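Local coordinates for methyltransferase small domain-containing protein (Thermoplasma acidophilum, PDB 1NE2) that is of unconfirmed function but probably acts as a methyltransferase with a Rossmann-like fold, at residues B[92-95]-B[96-99]; B[81-84]-B[85-88]. One frame throughout, in Å; residues are numbered along the deposited sequence.

Overall arrangement
Both contacts lie in one beta-alpha-beta unit, strand 76-81, helix 84-93 and strand 98-101, in the parallel part of the mixed sheet. Along the chain contact 2 comes first: at 81-88 the end of strand 76-81 turns through D83 into the first turn of helix 84-93. Contact 1, at 92-99, follows where the same helix ends and a tight turn leads into strand 98-101, an outermost strand of the sheet within this chain. The two run in series, neither nested nor crossed, with centres about 12 Å apart. Their side chains still meet: F99 CB of contact 1 packs 4.1 Å from I87 CG2 of contact 2, tying the helix to the strand that follows it.

Contact 1 of 2, residues B[92-95]-B[96-99]; sequences RNCG and GVNF
The second connection of a beta-alpha-beta crossover is made here: C94, the first residue beyond helix 84-93 to leave helical geometry, meets V97 and F99 at the entrance to strand 98-101. A type I beta turn runs from C94 to V97, with G95 and G96 at its two central positions. It is closed by V97 N donating to C94 O over 3.2 Å; the bond is nearly straight at the hydrogen (164°), yet the donor stands well above the carbonyl plane.

The same carbonyl oxygen also lies at the rim of the phenyl ring, 3.4 Å from F99 CE2. The disulfide sulfur of C94 meets the same edge. C94 SG is 4.7 Å from the centroid of the F99 ring and 82° off the ring normal, which identifies an edge-on sulfur-aromatic contact. The nearest ring atom to C94 SG is F99 CE2, at 3.5 Å. With chi1 at 56°, C94 places SG between its own backbone N and carbonyl carbon, on the flank where V97 CG2 approaches SG to 3.6 Å. The other branch of that valine does different work: V97 CG1, anti to its backbone N, sits 3.5 Å above the F99 plane, over the centre of the ring. F99 is therefore touched on one face by a methyl and at its edge by sulfur and a carbonyl oxygen.

Beyond the turn, C94 SG is joined in a disulfide to C67 of helix 64-71, whose A66 also touches F99. The edge placement of C94 O would suit the weakly positive ring hydrogens, so a modest electrostatic attraction may add to dispersion, while the covalent link to C67 fastens this helix-to-strand turn to the neighbouring helix.

Contact 2 of 2, residues B[81-84]-B[85-88]; sequences DIDP and DAIE
The backbone enters helix 84-93 with D83 at the N-cap, where D83 O accepts from I87 N at 3.2 Å, with the donor in the carbonyl plane, and receives a weak bond from A86 N. One residue on, P84 O takes E88 N at 3.0 Å, confirming that helical bonding has begun.

The cap itself comes from a side chain. D83 OD2 accepts D85 N at 2.9 Å, and the donor comes from above the carboxylate, 59° out of its plane. Before it, D81 OD2 accepts D83 N at 2.9 Å through its anti lone pair, forming an Asx turn; the other oxygen, OD1, is bonded to G61 N. An acidic residue at the end of the second strand, beside the glycine-rich loop, is consistent with the class I methyltransferase fold. D81 CG stands anti to its backbone N (chi1 -161°), which turns the carboxylate toward the loop it folds. The apolar counterpart is D81 CB against I87 CD1, 3.8 Å apart, while A86 CB lies 4.0 Å from D83 CB.

D83 OD2 also stands 3.7 Å from D85 OD2, the carboxylate planes 88° apart. Negative charge gathered at a helix N terminus would be favoured by the helix dipole, which may offset the mutual repulsion; two backbone N-H groups, of D83 and D85, each held by the carboxylate two residues earlier, probably define the path from strand to helix.

Contact 1 of 2, residues B[92-95]-B[96-99]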
loop_
_atom_site.group_PDB
_atom_site.type_symbol
_atom_site.label_atom_id
_atom_site.label_comp_id
_atom_site.label_asym_id
_atom_site.label_seq_id
_atom_site.Cartn_x
_atom_site.Cartn_y
_atom_site.Cartn_z
ATOM N N ARG B 92 -14.228 2.132 -11.090
ATOM C CA ARG B 92 -15.519 1.473 -11.192
ATOM C C ARG B 92 -15.341 -0.033 -11.293
ATOM O O ARG B 92 -16.220 -0.791 -10.882
ATOM C CB ARG B 92 -16.291 1.972 -12.409
ATOM C CG ARG B 92 -16.674 3.426 -12.329
ATOM C CD ARG B 92 -17.765 3.727 -13.325
ATOM N NE ARG B 92 -17.982 5.158 -13.466
ATOM C CZ ARG B 92 -18.926 5.690 -14.230
ATOM N NH1 ARG B 92 -19.744 4.904 -14.916
ATOM N NH2 ARG B 92 -19.044 7.008 -14.313
ATOM N N ASN B 93 -14.210 -0.470 -11.841
ATOM C CA ASN B 93 -13.961 -1.900 -11.971
ATOM C C ASN B 93 -13.739 -2.561 -10.620
ATOM O O ASN B 93 -14.220 -3.671 -10.381
ATOM C CB ASN B 93 -12.769 -2.167 -12.894
ATOM C CG ASN B 93 -13.136 -2.043 -14.360
ATOM O OD1 ASN B 93 -14.284 -2.279 -14.739
ATOM N ND2 ASN B 93 -12.164 -1.692 -15.193
ATOM N N CYS B 94 -13.007 -1.891 -9.735
ATOM C CA CYS B 94 -12.762 -2.435 -8.405
ATOM C C CYS B 94 -12.489 -1.346 -7.373
ATOM O O CYS B 94 -11.354 -0.911 -7.182
ATOM C CB CYS B 94 -11.616 -3.459 -8.441
ATOM S SG CYS B 94 -10.010 -2.921 -9.120
ATOM N N GLY B 95 -13.550 -0.928 -6.689
ATOM C CA GLY B 95 -13.442 0.125 -5.693
ATOM C C GLY B 95 -12.563 -0.141 -4.484
ATOM O O GLY B 95 -12.143 0.800 -3.810
ATOM N N GLY B 96 -12.284 -1.411 -4.204
ATOM C CA GLY B 96 -11.455 -1.751 -3.061
ATOM C C GLY B 96 -9.995 -1.380 -3.241
ATOM O O GLY B 96 -9.214 -1.392 -2.287
ATOM N N VAL B 97 -9.623 -1.051 -4.471
ATOM C CA VAL B 97 -8.250 -0.679 -4.784
ATOM C C VAL B 97 -8.025 0.823 -4.663
ATOM O O VAL B 97 -8.899 1.626 -5.006
ATOM C CB VAL B 97 -7.877 -1.105 -6.214
ATOM C CG1 VAL B 97 -6.559 -0.462 -6.627
ATOM C CG2 VAL B 97 -7.782 -2.628 -6.295
ATOM N N ASN B 98 -6.846 1.190 -4.173
ATOM C CA ASN B 98 -6.471 2.587 -4.020
ATOM C C ASN B 98 -5.933 3.109 -5.356
ATOM O O ASN B 98 -4.727 3.076 -5.608
ATOM C CB ASN B 98 -5.413 2.709 -2.910
ATOM C CG ASN B 98 -4.863 4.117 -2.769
ATOM O OD1 ASN B 98 -5.580 5.106 -2.965
ATOM N ND2 ASN B 98 -3.585 4.217 -2.411
ATOM N N PHE B 99 -6.839 3.573 -6.218
ATOM C CA PHE B 99 -6.466 4.114 -7.525
ATOM C C PHE B 99 -6.167 5.606 -7.445
ATOM O O PHE B 99 -6.812 6.339 -6.701
ATOM C CB PHE B 99 -7.592 3.901 -8.540
ATOM C CG PHE B 99 -7.701 2.494 -9.045
ATOM C CD1 PHE B 99 -6.735 1.969 -9.900
ATOM C CD2 PHE B 99 -8.784 1.699 -8.686
ATOM C CE1 PHE B 99 -6.851 0.673 -10.392
ATOM C CE2 PHE B 99 -8.907 0.403 -9.173
ATOM C CZ PHE B 99 -7.941 -0.111 -10.028
#

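Contact 2 of 2, residues B[81-84]-B[85-88]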
loop_
_atom_site.group_PDB
_atom_site.type_symbol
_atom_site.label_atom_id
_atom_site.label_comp_id
_atom_site.label_asym_id
_atom_site.label_seq_id
_atom_site.Cartn_x
_atom_site.Cartn_y
_atom_site.Cartn_z
ATOM N N ASP B 81 -1.917 5.718 -12.771
ATOM C CA ASP B 81 -1.805 5.897 -14.209
ATOM C C ASP B 81 -1.792 7.398 -14.431
ATOM O O ASP B 81 -2.350 8.153 -13.638
ATOM C CB ASP B 81 -3.007 5.296 -14.943
ATOM C CG ASP B 81 -2.721 5.049 -16.415
ATOM O OD1 ASP B 81 -2.304 3.923 -16.752
ATOM O OD2 ASP B 81 -2.889 5.982 -17.235
ATOM N N ILE B 82 -1.158 7.830 -15.510
ATOM C CA ILE B 82 -1.090 9.250 -15.809
ATOM C C ILE B 82 -2.411 9.739 -16.398
ATOM O O ILE B 82 -2.734 10.925 -16.314
ATOM C CB ILE B 82 0.046 9.539 -16.811
ATOM C CG1 ILE B 82 0.192 11.050 -17.018
ATOM C CG2 ILE B 82 -0.233 8.830 -18.126
ATOM C CD1 ILE B 82 0.565 11.806 -15.761
ATOM N N ASP B 83 -3.177 8.815 -16.972
ATOM C CA ASP B 83 -4.453 9.138 -17.612
ATOM C C ASP B 83 -5.660 9.109 -16.676
ATOM O O ASP B 83 -6.049 8.052 -16.182
ATOM C CB ASP B 83 -4.690 8.173 -18.775
ATOM C CG ASP B 83 -5.910 8.537 -19.603
ATOM O OD1 ASP B 83 -6.202 7.806 -20.571
ATOM O OD2 ASP B 83 -6.572 9.549 -19.293
ATOM N N PRO B 84 -6.288 10.275 -16.436
ATOM C CA PRO B 84 -7.453 10.318 -15.548
ATOM C C PRO B 84 -8.651 9.517 -16.057
ATOM O O PRO B 84 -9.463 9.040 -15.270
ATOM C CB PRO B 84 -7.748 11.815 -15.437
ATOM C CG PRO B 84 -7.279 12.344 -16.755
ATOM C CD PRO B 84 -5.969 11.619 -16.947
ATOM N N ASP B 85 -8.772 9.373 -17.371
ATOM C CA ASP B 85 -9.883 8.606 -17.925
ATOM C C ASP B 85 -9.707 7.132 -17.573
ATOM O O ASP B 85 -10.677 6.434 -17.273
ATOM C CB ASP B 85 -9.957 8.785 -19.444
ATOM C CG ASP B 85 -10.467 10.157 -19.840
ATOM O OD1 ASP B 85 -11.599 10.506 -19.441
ATOM O OD2 ASP B 85 -9.741 10.887 -20.551
ATOM N N ALA B 86 -8.464 6.663 -17.599
ATOM C CA ALA B 86 -8.190 5.275 -17.258
ATOM C C ALA B 86 -8.544 5.030 -15.787
ATOM O O ALA B 86 -9.198 4.044 -15.452
ATOM C CB ALA B 86 -6.718 4.949 -17.509
ATOM N N ILE B 87 -8.119 5.939 -14.916
ATOM C CA ILE B 87 -8.388 5.802 -13.488
ATOM C C ILE B 87 -9.884 5.834 -13.190
ATOM O O ILE B 87 -10.371 5.102 -12.326
ATOM C CB ILE B 87 -7.660 6.903 -12.680
ATOM C CG1 ILE B 87 -6.142 6.681 -12.761
ATOM C CG2 ILE B 87 -8.117 6.895 -11.227
ATOM C CD1 ILE B 87 -5.675 5.292 -12.277
ATOM N N GLU B 88 -10.615 6.674 -13.914
ATOM C CA GLU B 88 -12.054 6.765 -13.720
ATOM C C GLU B 88 -12.685 5.400 -13.993
ATOM O O GLU B 88 -13.557 4.953 -13.252
ATOM C CB GLU B 88 -12.640 7.830 -14.656
ATOM C CG GLU B 88 -14.104 8.172 -14.410
ATOM C CD GLU B 88 -15.055 7.099 -14.906
ATOM O OE1 GLU B 88 -14.952 6.710 -16.089
ATOM O OE2 GLU B 88 -15.911 6.652 -14.116
#